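Local coordinates for DisA protein (PDB 6CCA), which probably transfers methyl groups from S-adenosylmethionine to carbon during disorazol polyketide assembly, as a methyltransferase domain associated with gem-dimethylation, at residues A[195-200]-A[397-402]; A[317-322]-A[330-335]; A[336-341]-A[373-378]; A[343-348]-A[352-357]. All blocks are in the same frame, centred on the assembly; numbering follows the deposited sequence.

Interactions 1, 2 and 3 are buried, whereas interaction 4 is partly exposed. Strand 330-337 serves two of them: interaction 2 packs its first half against helix 315-325 with aliphatic contacts alone, and interaction 3 sets its end against helix 372-381 through an indole, a glutamate and a water. Interaction 1 joins the start of helix 196-216 to the run entering the antiparallel neighbour strand 402-409, again with water between polar groups; Gln402 NE2 reaches Asn335 OD1 of interaction 2, and Thr338 of interaction 3 bonds to Ser400 and Ile401. Interaction 4 follows in the connection after the strand, where one tryptophan packs on a short helix.

Interaction 1: A[195-200]-A[397-402]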
loop_
_atom_site.group_PDB
_atom_site.type_symbol
_atom_site.label_atom_id
_atom_site.label_comp_id
_atom_site.label_asym_id
_atom_site.label_seq_id
_atom_site.Cartn_x
_atom_site.Cartn_y
_atom_site.Cartn_z
ATOM N N ASN A 195 -10.887 -5.895 8.746
ATOM C CA ASN A 195 -11.819 -6.137 7.709
ATOM C C ASN A 195 -11.249 -7.318 6.892
ATOM O O ASN A 195 -10.070 -7.585 6.971
ATOM C CB ASN A 195 -12.022 -4.889 6.855
ATOM C CG ASN A 195 -10.731 -4.386 6.128
ATOM O OD1 ASN A 195 -10.339 -4.879 5.092
ATOM N ND2 ASN A 195 -10.067 -3.361 6.725
ATOM N N ALA A 196 -12.077 -8.022 6.170
ATOM C CA ALA A 196 -11.666 -9.284 5.610
ATOM C C ALA A 196 -10.461 -9.233 4.671
ATOM O O ALA A 196 -9.522 -10.045 4.835
ATOM C CB ALA A 196 -12.806 -9.972 4.911
ATOM N N THR A 197 -10.476 -8.347 3.700
ATOM C CA THR A 197 -9.366 -8.348 2.724
ATOM C C THR A 197 -8.049 -7.947 3.414
ATOM O O THR A 197 -7.015 -8.617 3.214
ATOM C CB THR A 197 -9.662 -7.460 1.497
ATOM O OG1 THR A 197 -9.772 -6.102 1.894
ATOM C CG2 THR A 197 -10.949 -7.923 0.771
ATOM N N ALA A 198 -8.054 -6.889 4.228
ATOM C CA ALA A 198 -6.802 -6.475 4.905
ATOM C C ALA A 198 -6.273 -7.654 5.798
ATOM O O ALA A 198 -5.060 -7.931 5.854
ATOM C CB ALA A 198 -6.956 -5.213 5.745
ATOM N N ASP A 199 -7.184 -8.283 6.538
ATOM C CA ASP A 199 -6.767 -9.342 7.443
ATOM C C ASP A 199 -6.229 -10.530 6.707
ATOM O O ASP A 199 -5.250 -11.123 7.148
ATOM C CB ASP A 199 -7.938 -9.783 8.344
ATOM C CG ASP A 199 -8.297 -8.742 9.387
ATOM O OD1 ASP A 199 -7.501 -7.824 9.656
ATOM O OD2 ASP A 199 -9.407 -8.894 9.935
ATOM N N HIS A 200 -6.761 -10.837 5.540
ATOM C CA HIS A 200 -6.258 -11.958 4.743
ATOM C C HIS A 200 -4.769 -11.741 4.405
ATOM O O HIS A 200 -3.895 -12.614 4.608
ATOM C CB HIS A 200 -7.059 -12.085 3.463
ATOM C CG HIS A 200 -6.462 -13.033 2.504
ATOM N ND1 HIS A 200 -6.823 -14.360 2.451
ATOM C CD2 HIS A 200 -5.505 -12.864 1.566
ATOM C CE1 HIS A 200 -6.130 -14.962 1.488
ATOM N NE2 HIS A 200 -5.333 -14.071 0.935
ATOM N N SER A 397 -11.661 -16.423 -12.105
ATOM C CA SER A 397 -11.681 -15.275 -11.188
ATOM C C SER A 397 -10.347 -15.186 -10.504
ATOM O O SER A 397 -9.742 -16.212 -10.185
ATOM C CB SER A 397 -12.753 -15.420 -10.095
ATOM O OG SER A 397 -14.040 -15.263 -10.639
ATOM N N SER A 398 -9.937 -13.961 -10.198
ATOM C CA SER A 398 -8.741 -13.803 -9.426
ATOM C C SER A 398 -8.759 -12.440 -8.693
ATOM O O SER A 398 -9.408 -11.482 -9.153
ATOM C CB SER A 398 -7.505 -13.930 -10.329
ATOM O OG SER A 398 -7.470 -12.786 -11.124
ATOM N N TRP A 399 -8.048 -12.409 -7.562
ATOM C CA TRP A 399 -7.917 -11.157 -6.773
ATOM C C TRP A 399 -6.676 -10.423 -7.281
ATOM O O TRP A 399 -5.550 -10.951 -7.200
ATOM C CB TRP A 399 -7.753 -11.468 -5.292
ATOM C CG TRP A 399 -8.015 -10.290 -4.439
ATOM C CD1 TRP A 399 -7.131 -9.464 -3.866
ATOM C CD2 TRP A 399 -9.312 -9.823 -4.033
ATOM N NE1 TRP A 399 -7.768 -8.470 -3.169
ATOM C CE2 TRP A 399 -9.115 -8.681 -3.225
ATOM C CE3 TRP A 399 -10.611 -10.253 -4.278
ATOM C CZ2 TRP A 399 -10.173 -7.975 -2.681
ATOM C CZ3 TRP A 399 -11.635 -9.550 -3.745
ATOM C CH2 TRP A 399 -11.419 -8.429 -2.952
ATOM N N SER A 400 -6.890 -9.264 -7.839
ATOM C CA SER A 400 -5.794 -8.458 -8.344
ATOM C C SER A 400 -5.557 -7.153 -7.622
ATOM O O SER A 400 -4.603 -6.451 -7.961
ATOM C CB SER A 400 -5.967 -8.156 -9.838
ATOM O OG SER A 400 -7.186 -7.474 -10.029
ATOM N N ILE A 401 -6.376 -6.818 -6.643
ATOM C CA ILE A 401 -6.329 -5.523 -5.986
ATOM C C ILE A 401 -5.134 -5.380 -5.047
ATOM O O ILE A 401 -4.634 -4.269 -4.822
ATOM C CB ILE A 401 -7.630 -5.349 -5.124
ATOM C CG1 ILE A 401 -8.794 -5.066 -6.046
ATOM C CG2 ILE A 401 -7.485 -4.216 -4.106
ATOM C CD1 ILE A 401 -10.123 -4.999 -5.283
ATOM N N GLN A 402 -4.690 -6.484 -4.523
ATOM C CA GLN A 402 -3.659 -6.557 -3.498
ATOM C C GLN A 402 -2.991 -7.919 -3.541
ATOM O O GLN A 402 -3.579 -8.977 -3.946
ATOM C CB GLN A 402 -4.299 -6.400 -2.127
ATOM C CG GLN A 402 -3.403 -6.268 -0.935
ATOM C CD GLN A 402 -4.118 -5.843 0.328
ATOM O OE1 GLN A 402 -5.329 -5.629 0.357
ATOM N NE2 GLN A 402 -3.370 -5.781 1.407
HETATM O O HOH W 1 -7.014 -4.527 2.167
HETATM O O HOH W 2 -3.329 -5.994 4.450
#
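Thr197 meets Trp399 through its methyl group: CG2 stands 3.5 Å from Trp399 CZ2 and slightly farther from CH2, so the benzo end of the indole does the touching. The two side chains cross at about a right angle, with the methyl approaching the ring obliquely. The threonine's torsion (chi1 65°) divides its branches between two tasks, placing CG2 beside the backbone N and against the indole while OG1 faces a water. This water lies 3.2 Å from Thr197 OG1 and donates to Gln402 OE1 at 2.7 Å. A second water accepts from Gln402 NE2 at 3.1 Å and lies near Ala198 O, one of several acceptors competing for its protons. The extended Gln402 chain, with CG anti to the backbone N (chi1 -172°), spans the distance to these waters. Its NE2 also bonds directly to Asn335 OD1 on the adjacent strand of the central sheet. The arrangement joins the first turn of helix 196-216 to the entry of strand 402-409, which runs antiparallel to 330-337 in the methyltransferase sheet. Asn195 is the N-cap of that helix: its OD1 takes the N-H of Ala198 at 3.2 Å in a fairly straight bond (162° at the hydrogen), with the donor above the carbonyl plane. Tyr154 OH also bonds to Asn195 OD1, and ND2 reaches the carbonyls of Pro190 and Leu191. On the tryptophan, Ile401 CD1 lies over one face near the rim, 3.8 Å above the plane, while Leu51 and Leu52 of helix 45-52 also pack against it.

Interaction 2: A[317-322]-A[330-335]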
loop_
_atom_site.group_PDB
_atom_site.type_symbol
_atom_site.label_atom_id
_atom_site.label_comp_id
_atom_site.label_asym_id
_atom_site.label_seq_id
_atom_site.Cartn_x
_atom_site.Cartn_y
_atom_site.Cartn_z
ATOM N N SER A 317 16.596 1.894 -6.783
ATOM C CA SER A 317 17.568 2.315 -5.841
ATOM C C SER A 317 17.171 1.844 -4.411
ATOM O O SER A 317 17.985 1.437 -3.607
ATOM C CB SER A 317 17.621 3.862 -5.909
ATOM O OG SER A 317 18.471 4.348 -4.939
ATOM N N THR A 318 15.887 1.960 -4.106
ATOM C CA THR A 318 15.387 1.545 -2.824
ATOM C C THR A 318 15.545 0.038 -2.646
ATOM O O THR A 318 15.982 -0.413 -1.598
ATOM C CB THR A 318 13.926 2.011 -2.691
ATOM O OG1 THR A 318 13.898 3.435 -2.552
ATOM C CG2 THR A 318 13.216 1.392 -1.475
ATOM N N LEU A 319 15.286 -0.719 -3.701
ATOM C CA LEU A 319 15.492 -2.147 -3.682
ATOM C C LEU A 319 16.955 -2.544 -3.477
ATOM O O LEU A 319 17.231 -3.522 -2.777
ATOM C CB LEU A 319 14.974 -2.809 -4.943
ATOM C CG LEU A 319 13.448 -2.731 -5.083
ATOM C CD1 LEU A 319 13.047 -3.210 -6.481
ATOM C CD2 LEU A 319 12.724 -3.543 -4.003
ATOM N N GLN A 320 17.877 -1.764 -4.056
ATOM C CA GLN A 320 19.296 -2.053 -3.906
ATOM C C GLN A 320 19.705 -1.748 -2.495
ATOM O O GLN A 320 20.534 -2.469 -1.954
ATOM C CB GLN A 320 20.151 -1.290 -4.956
ATOM C CG GLN A 320 20.000 -1.868 -6.353
ATOM C CD GLN A 320 20.471 -3.311 -6.458
ATOM O OE1 GLN A 320 21.501 -3.702 -5.845
ATOM N NE2 GLN A 320 19.755 -4.106 -7.201
ATOM N N SER A 321 19.103 -0.750 -1.838
ATOM C CA SER A 321 19.480 -0.511 -0.445
ATOM C C SER A 321 18.975 -1.629 0.433
ATOM O O SER A 321 19.621 -2.011 1.385
ATOM C CB SER A 321 18.935 0.790 0.145
ATOM O OG SER A 321 19.459 1.855 -0.531
ATOM N N ILE A 322 17.774 -2.123 0.111
ATOM C CA ILE A 322 17.236 -3.330 0.811
ATOM C C ILE A 322 18.199 -4.536 0.673
ATOM O O ILE A 322 18.480 -5.228 1.655
ATOM C CB ILE A 322 15.832 -3.644 0.300
ATOM C CG1 ILE A 322 14.912 -2.563 0.856
ATOM C CG2 ILE A 322 15.336 -5.002 0.762
ATOM C CD1 ILE A 322 13.481 -2.619 0.288
ATOM N N GLY A 330 18.422 -13.732 2.076
ATOM C CA GLY A 330 17.427 -13.146 2.963
ATOM C C GLY A 330 16.177 -12.805 2.106
ATOM O O GLY A 330 16.248 -12.651 0.855
ATOM N N TRP A 331 15.056 -12.708 2.778
ATOM C CA TRP A 331 13.775 -12.417 2.060
ATOM C C TRP A 331 13.315 -10.976 2.184
ATOM O O TRP A 331 13.453 -10.352 3.261
ATOM C CB TRP A 331 12.669 -13.291 2.629
ATOM C CG TRP A 331 12.797 -14.780 2.493
ATOM C CD1 TRP A 331 13.852 -15.493 2.046
ATOM C CD2 TRP A 331 11.836 -15.708 2.955
ATOM N NE1 TRP A 331 13.554 -16.844 2.118
ATOM C CE2 TRP A 331 12.340 -16.999 2.721
ATOM C CE3 TRP A 331 10.574 -15.568 3.564
ATOM C CZ2 TRP A 331 11.618 -18.153 3.029
ATOM C CZ3 TRP A 331 9.845 -16.714 3.910
ATOM C CH2 TRP A 331 10.375 -18.020 3.606
ATOM N N LEU A 332 12.773 -10.456 1.087
ATOM C CA LEU A 332 11.911 -9.292 1.111
ATOM C C LEU A 332 10.463 -9.756 1.066
ATOM O O LEU A 332 10.124 -10.620 0.235
ATOM C CB LEU A 332 12.234 -8.430 -0.078
ATOM C CG LEU A 332 11.314 -7.240 -0.301
ATOM C CD1 LEU A 332 11.395 -6.267 0.889
ATOM C CD2 LEU A 332 11.678 -6.492 -1.586
ATOM N N VAL A 333 9.665 -9.305 2.020
ATOM C CA VAL A 333 8.246 -9.653 2.077
ATOM C C VAL A 333 7.487 -8.339 1.894
ATOM O O VAL A 333 7.635 -7.362 2.702
ATOM C CB VAL A 333 7.897 -10.279 3.423
ATOM C CG1 VAL A 333 6.394 -10.550 3.463
ATOM C CG2 VAL A 333 8.737 -11.537 3.627
ATOM N N LEU A 334 6.737 -8.260 0.800
ATOM C CA LEU A 334 5.912 -7.086 0.508
ATOM C C LEU A 334 4.428 -7.401 0.643
ATOM O O LEU A 334 3.978 -8.484 0.182
ATOM C CB LEU A 334 6.177 -6.599 -0.926
ATOM C CG LEU A 334 7.560 -6.204 -1.338
ATOM C CD1 LEU A 334 7.683 -5.949 -2.840
ATOM C CD2 LEU A 334 7.979 -4.960 -0.564
ATOM N N ASN A 335 3.687 -6.460 1.241
ATOM C CA ASN A 335 2.249 -6.408 1.121
ATOM C C ASN A 335 1.933 -5.116 0.403
ATOM O O ASN A 335 2.295 -4.009 0.912
ATOM C CB ASN A 335 1.646 -6.417 2.505
ATOM C CG ASN A 335 0.118 -6.396 2.489
ATOM O OD1 ASN A 335 -0.513 -6.340 1.422
ATOM N ND2 ASN A 335 -0.478 -6.543 3.679
#
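Leu332 swings CG to the side opposite its own N (chi1 173°), which spreads its two methyls toward different residues of the helix. CD2 meets Leu319 CD2 at 4.0 Å, and CD1 meets Ile322 CG2 at 4.1 Å. Ile322 makes its contact with the short branch: chi1 of -72° places CG2 opposite the backbone N, while the longer CG1 arm lies beside that N. The CA atoms of Ile322 and Leu332 are 8.0 Å apart. Leu319 leaves the helix at an angle to the strand, and its CD2 methyl closes the distance. Both helix side chains cross that of Leu332 at about a right angle, and the touching surfaces are methyls alone. Leu319 and Ile322 stand three positions apart on helix 315-325, so they form one apolar side of it. The contact is the packing of a helix on a parallel part of the central sheet, as in the alpha/beta fold of Rossmann-like methyltransferases: in a beta-alpha-beta crossover, strand 300-306 leads into helix 315-325, and the chain returns in parallel strand 330-337. Strand 330-337 is bonded through its backbone to Val303 on one neighbour and to Ala407 on the other. Leu332 also touches Val303 on strand 300-306 and Leu379 on helix 372-381, while Leu319 packs on Leu378 and Leu379 of the same helix.

Interaction 3: A[336-341]-A[373-378]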
loop_
_atom_site.group_PDB
_atom_site.type_symbol
_atom_site.label_atom_id
_atom_site.label_comp_id
_atom_site.label_asym_id
_atom_site.label_seq_id
_atom_site.Cartn_x
_atom_site.Cartn_y
_atom_site.Cartn_z
ATOM N N GLU A 336 1.392 -5.224 -0.790
ATOM C CA GLU A 336 1.220 -4.099 -1.677
ATOM C C GLU A 336 -0.144 -4.089 -2.387
ATOM O O GLU A 336 -0.719 -5.117 -2.709
ATOM C CB GLU A 336 2.312 -4.076 -2.798
ATOM C CG GLU A 336 3.652 -3.475 -2.356
ATOM C CD GLU A 336 3.570 -1.947 -2.224
ATOM O OE1 GLU A 336 2.844 -1.271 -2.968
ATOM O OE2 GLU A 336 4.242 -1.394 -1.357
ATOM N N MET A 337 -0.623 -2.889 -2.687
ATOM C CA MET A 337 -1.819 -2.741 -3.494
ATOM C C MET A 337 -1.321 -2.811 -4.952
ATOM O O MET A 337 -0.337 -2.132 -5.296
ATOM C CB MET A 337 -2.553 -1.405 -3.183
ATOM C CG MET A 337 -2.877 -1.285 -1.694
ATOM S SD MET A 337 -4.138 -2.510 -1.175
ATOM C CE MET A 337 -4.075 -2.136 0.590
ATOM N N THR A 338 -1.958 -3.677 -5.744
ATOM C CA THR A 338 -1.499 -4.040 -7.074
ATOM C C THR A 338 -2.424 -3.654 -8.251
ATOM O O THR A 338 -2.249 -4.174 -9.366
ATOM C CB THR A 338 -1.211 -5.548 -7.090
ATOM O OG1 THR A 338 -2.304 -6.285 -6.526
ATOM C CG2 THR A 338 0.014 -5.852 -6.230
ATOM N N ARG A 339 -3.375 -2.759 -8.001
ATOM C CA ARG A 339 -4.267 -2.195 -8.996
ATOM C C ARG A 339 -4.531 -0.769 -8.540
ATOM O O ARG A 339 -4.621 -0.502 -7.330
ATOM C CB ARG A 339 -5.523 -3.062 -9.083
ATOM C CG ARG A 339 -6.552 -2.567 -10.090
ATOM C CD ARG A 339 -7.867 -3.405 -10.159
ATOM N NE ARG A 339 -7.598 -4.659 -10.825
ATOM C CZ ARG A 339 -7.316 -4.771 -12.125
ATOM N NH1 ARG A 339 -7.325 -3.714 -12.924
ATOM N NH2 ARG A 339 -7.044 -5.960 -12.643
ATOM N N VAL A 340 -4.564 0.189 -9.496
ATOM C CA VAL A 340 -4.761 1.573 -9.175
ATOM C C VAL A 340 -6.287 1.781 -8.987
ATOM O O VAL A 340 -6.934 2.454 -9.774
ATOM C CB VAL A 340 -4.305 2.524 -10.282
ATOM C CG1 VAL A 340 -4.306 3.925 -9.725
ATOM C CG2 VAL A 340 -2.859 2.261 -10.712
ATOM N N VAL A 341 -6.866 1.170 -7.992
ATOM C CA VAL A 341 -8.317 1.360 -7.716
ATOM C C VAL A 341 -8.690 2.821 -7.378
ATOM O O VAL A 341 -7.908 3.584 -6.759
ATOM C CB VAL A 341 -8.799 0.365 -6.621
ATOM C CG1 VAL A 341 -8.590 -1.055 -7.122
ATOM C CG2 VAL A 341 -8.069 0.562 -5.297
ATOM N N PRO A 373 2.628 -8.865 -11.706
ATOM C CA PRO A 373 3.629 -9.180 -12.764
ATOM C C PRO A 373 4.710 -8.137 -12.855
ATOM O O PRO A 373 5.895 -8.486 -12.969
ATOM C CB PRO A 373 2.790 -9.298 -14.073
ATOM C CG PRO A 373 1.380 -9.629 -13.611
ATOM C CD PRO A 373 1.223 -8.978 -12.197
ATOM N N MET A 374 4.366 -6.877 -12.702
ATOM C CA MET A 374 5.378 -5.815 -12.678
ATOM C C MET A 374 6.376 -5.916 -11.502
ATOM O O MET A 374 7.577 -5.747 -11.687
ATOM C CB MET A 374 4.762 -4.415 -12.684
ATOM C CG MET A 374 4.006 -4.049 -13.992
ATOM S SD MET A 374 2.855 -2.660 -13.720
ATOM C CE MET A 374 3.931 -1.291 -13.694
ATOM N N TRP A 375 5.888 -6.233 -10.319
ATOM C CA TRP A 375 6.789 -6.450 -9.173
ATOM C C TRP A 375 7.704 -7.661 -9.411
ATOM O O TRP A 375 8.910 -7.582 -9.126
ATOM C CB TRP A 375 5.977 -6.737 -7.903
ATOM C CG TRP A 375 5.564 -5.524 -7.124
ATOM C CD1 TRP A 375 4.276 -5.133 -6.939
ATOM C CD2 TRP A 375 6.374 -4.585 -6.363
ATOM N NE1 TRP A 375 4.226 -4.034 -6.117
ATOM C CE2 TRP A 375 5.490 -3.640 -5.808
ATOM C CE3 TRP A 375 7.752 -4.419 -6.145
ATOM C CZ2 TRP A 375 5.903 -2.602 -5.032
ATOM C CZ3 TRP A 375 8.173 -3.335 -5.414
ATOM C CH2 TRP A 375 7.230 -2.447 -4.846
ATOM N N LYS A 376 7.150 -8.710 -10.002
ATOM C CA LYS A 376 7.932 -9.928 -10.301
ATOM C C LYS A 376 9.074 -9.571 -11.224
ATOM O O LYS A 376 10.289 -9.844 -10.909
ATOM C CB LYS A 376 7.030 -11.090 -10.764
ATOM C CG LYS A 376 7.773 -12.399 -11.007
ATOM C CD LYS A 376 6.884 -13.523 -11.453
ATOM C CE LYS A 376 7.668 -14.842 -11.497
ATOM N NZ LYS A 376 8.620 -14.791 -12.573
ATOM N N GLY A 377 8.760 -8.923 -12.338
ATOM C CA GLY A 377 9.796 -8.551 -13.337
ATOM C C GLY A 377 10.798 -7.594 -12.792
ATOM O O GLY A 377 12.025 -7.751 -12.954
ATOM N N LEU A 378 10.335 -6.596 -12.061
ATOM C CA LEU A 378 11.294 -5.680 -11.490
ATOM C C LEU A 378 12.249 -6.301 -10.430
ATOM O O LEU A 378 13.467 -5.967 -10.421
ATOM C CB LEU A 378 10.603 -4.455 -10.866
ATOM C CG LEU A 378 11.465 -3.337 -10.258
ATOM C CD1 LEU A 378 12.353 -2.651 -11.263
ATOM C CD2 LEU A 378 10.639 -2.296 -9.517
HETATM O O HOH W 3 2.332 -1.795 -5.563
#
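At the end of strand 330-337, in the central sheet of the Rossmann-like methyltransferase fold, the side chains of Glu336 and Trp375 bring the strand and helix 372-381 together. Trp375 projects from the helix with CG beside its backbone N (chi1 -88°), presenting the NE1 and CZ2 side of the indole. The aliphatic part of Glu336 meets it: CG is 3.6 Å from Trp375 CZ2, and CB stands 3.8 Å from Trp375 NE1. A bend at chi2 (-74°) folds the glutamate chain and brings its CD within 3.7 Å of Trp375 CZ2. The two side chains cross at about a right angle, the carboxylate plane turned 51° from the ring. CG approaches obliquely, whereas Thr338 CG2 comes to the ring edge near its plane, 4.4 Å from Trp375 CD1. Carboxylate oxygen OE2 of Glu336 is hydrogen-bonded to His310 ND1. Thr338 OG1 turns to Ser400 O before strand 402-409, and Leu334, two residues before Glu336 on the same side of the strand, packs on the same indole. Leu315 of helix 315-325 and Ile405 of strand 402-409 touch the tryptophan. One water lies in the plane of the indole at its edge and accepts from Trp375 NE1 at 3.0 Å. Its oxygen is 2.7 Å from Glu336 OE1 and 2.7 Å from Met337 O, which compete with further acceptors for its protons.

Interaction 4: A[343-348]-A[352-357]; sequences FLTLSA and DGWWLF
Ala348 and Trp354 bring the two backbones closest, their CA atoms 6.4 Å apart, as the chain turns back after helix 342-346 and passes through residues of helical backbone angles at 352-354. Trp354 carries the contact, lying against the flank of the short helix, from Ala348 back to Leu344. Its CG is anti to the backbone N (chi1 -172°), which extends the indole toward the helix. Ala348 CB sits 3.7 Å from Trp354 CE3, and Leu344 CB lies 3.8 Å from Trp354 CH2; both CB atoms, four residues apart, also approach CZ3, which lies between the two ring atoms. The alanine methyl comes in obliquely, while the carbonyl oxygen of Leu344 lies over one face of the indole. Ala348 O is also close to the root of the side chain, 3.4 Å from Trp354 CB. Thr345 OG1 comes obliquely to the benzo side, at 4.2 Å from Trp354 CZ2. Within the helix end, Ser347 OG donates to Phe343 O at 2.7 Å, tilted 26° from the carbonyl plane. The indole nitrogen of Trp354 bonds to the carbonyl of Trp366, tying the ring to a later part of the same connection. Helix 102-114 meets Thr345 through Leu104 and Ser107, helix 152-163 covers Phe343 with Leu157 and Leu158, and Leu344 CD1 reaches back to Met337 at the end of strand 330-337.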
loop_
_atom_site.group_PDB
_atom_site.type_symbol
_atom_site.label_atom_id
_atom_site.label_comp_id
_atom_site.label_asym_id
_atom_site.label_seq_id
_atom_site.Cartn_x
_atom_site.Cartn_y
_atom_site.Cartn_z
ATOM N N PHE A 343 -10.723 3.978 -5.293
ATOM C CA PHE A 343 -10.721 4.191 -3.860
ATOM C C PHE A 343 -9.437 4.763 -3.396
ATOM O O PHE A 343 -9.373 5.653 -2.551
ATOM C CB PHE A 343 -10.976 2.863 -3.098
ATOM C CG PHE A 343 -10.589 2.973 -1.635
ATOM C CD1 PHE A 343 -11.406 3.686 -0.751
ATOM C CD2 PHE A 343 -9.389 2.487 -1.176
ATOM C CE1 PHE A 343 -11.060 3.879 0.610
ATOM C CE2 PHE A 343 -8.986 2.688 0.151
ATOM C CZ PHE A 343 -9.839 3.370 1.065
ATOM N N LEU A 344 -8.327 4.205 -3.873
ATOM C CA LEU A 344 -7.020 4.725 -3.515
ATOM C C LEU A 344 -6.717 6.082 -4.116
ATOM O O LEU A 344 -6.157 6.994 -3.446
ATOM C CB LEU A 344 -5.915 3.724 -3.945
ATOM C CG LEU A 344 -5.949 2.418 -3.134
ATOM C CD1 LEU A 344 -4.872 1.488 -3.733
ATOM C CD2 LEU A 344 -5.666 2.643 -1.655
ATOM N N THR A 345 -6.997 6.237 -5.411
ATOM C CA THR A 345 -6.747 7.532 -6.028
ATOM C C THR A 345 -7.413 8.670 -5.239
ATOM O O THR A 345 -6.811 9.704 -4.994
ATOM C CB THR A 345 -7.197 7.578 -7.505
ATOM O OG1 THR A 345 -6.442 6.600 -8.270
ATOM C CG2 THR A 345 -6.983 9.013 -8.073
ATOM N N LEU A 346 -8.647 8.457 -4.829
ATOM C CA LEU A 346 -9.415 9.511 -4.127
ATOM C C LEU A 346 -8.911 9.806 -2.709
ATOM O O LEU A 346 -9.008 10.943 -2.286
ATOM C CB LEU A 346 -10.885 9.158 -4.041
ATOM C CG LEU A 346 -11.643 9.150 -5.329
ATOM C CD1 LEU A 346 -13.073 8.665 -5.110
ATOM C CD2 LEU A 346 -11.584 10.550 -5.877
ATOM N N SER A 347 -8.353 8.778 -2.040
ATOM C CA SER A 347 -7.929 8.830 -0.658
ATOM C C SER A 347 -6.426 8.957 -0.514
ATOM O O SER A 347 -5.938 10.072 -0.227
ATOM C CB SER A 347 -8.479 7.698 0.153
ATOM O OG SER A 347 -8.173 6.395 -0.274
ATOM N N ALA A 348 -5.719 7.853 -0.778
ATOM C CA ALA A 348 -4.228 7.831 -0.758
ATOM C C ALA A 348 -3.647 8.832 -1.748
ATOM O O ALA A 348 -2.612 9.432 -1.508
ATOM C CB ALA A 348 -3.737 6.410 -1.051
ATOM N N ASP A 352 1.346 12.990 -0.007
ATOM C CA ASP A 352 2.619 13.215 -0.709
ATOM C C ASP A 352 3.293 11.936 -1.126
ATOM O O ASP A 352 3.883 11.863 -2.192
ATOM C CB ASP A 352 3.574 13.979 0.214
ATOM C CG ASP A 352 3.165 15.440 0.450
ATOM O OD1 ASP A 352 2.209 15.947 -0.123
ATOM O OD2 ASP A 352 3.835 16.098 1.252
ATOM N N GLY A 353 3.206 10.916 -0.270
ATOM C CA GLY A 353 3.831 9.610 -0.532
ATOM C C GLY A 353 3.379 8.967 -1.834
ATOM O O GLY A 353 4.158 8.256 -2.495
ATOM N N TRP A 354 2.088 9.154 -2.178
ATOM C CA TRP A 354 1.537 8.654 -3.452
ATOM C C TRP A 354 2.278 9.225 -4.672
ATOM O O TRP A 354 2.471 8.521 -5.676
ATOM C CB TRP A 354 0.055 9.067 -3.550
ATOM C CG TRP A 354 -0.698 8.471 -4.723
ATOM C CD1 TRP A 354 -0.910 9.063 -5.904
ATOM C CD2 TRP A 354 -1.360 7.198 -4.798
ATOM N NE1 TRP A 354 -1.657 8.267 -6.724
ATOM C CE2 TRP A 354 -1.966 7.121 -6.069
ATOM C CE3 TRP A 354 -1.490 6.127 -3.938
ATOM C CZ2 TRP A 354 -2.659 6.033 -6.485
ATOM C CZ3 TRP A 354 -2.188 5.027 -4.343
ATOM C CH2 TRP A 354 -2.775 4.975 -5.611
ATOM N N TRP A 355 2.673 10.510 -4.590
ATOM C CA TRP A 355 3.155 11.226 -5.779
ATOM C C TRP A 355 4.700 11.422 -5.776
ATOM O O TRP A 355 5.284 12.175 -6.629
ATOM C CB TRP A 355 2.461 12.580 -5.881
ATOM C CG TRP A 355 1.013 12.473 -6.206
ATOM C CD1 TRP A 355 -0.019 12.703 -5.361
ATOM C CD2 TRP A 355 0.454 12.074 -7.434
ATOM N NE1 TRP A 355 -1.217 12.461 -5.996
ATOM C CE2 TRP A 355 -0.953 12.074 -7.279
ATOM C CE3 TRP A 355 0.990 11.652 -8.650
ATOM C CZ2 TRP A 355 -1.826 11.645 -8.298
ATOM C CZ3 TRP A 355 0.136 11.246 -9.637
ATOM C CH2 TRP A 355 -1.258 11.262 -9.466
ATOM N N LEU A 356 5.358 10.718 -4.849
ATOM C CA LEU A 356 6.814 10.933 -4.597
ATOM C C LEU A 356 7.617 10.427 -5.762
ATOM O O LEU A 356 8.669 10.949 -6.076
ATOM C CB LEU A 356 7.198 10.247 -3.259
ATOM C CG LEU A 356 8.544 10.647 -2.621
ATOM C CD1 LEU A 356 8.591 12.104 -2.153
ATOM C CD2 LEU A 356 8.839 9.722 -1.458
ATOM N N PHE A 357 7.123 9.388 -6.427
ATOM C CA PHE A 357 7.851 8.726 -7.477
ATOM C C PHE A 357 8.379 9.648 -8.589
ATOM O O PHE A 357 7.651 10.505 -9.075
ATOM C CB PHE A 357 7.048 7.560 -8.089
ATOM C CG PHE A 357 5.802 7.981 -8.795
ATOM C CD1 PHE A 357 4.631 8.253 -8.079
ATOM C CD2 PHE A 357 5.792 8.131 -10.178
ATOM C CE1 PHE A 357 3.465 8.654 -8.747
ATOM C CE2 PHE A 357 4.638 8.541 -10.835
ATOM C CZ PHE A 357 3.468 8.806 -10.118
#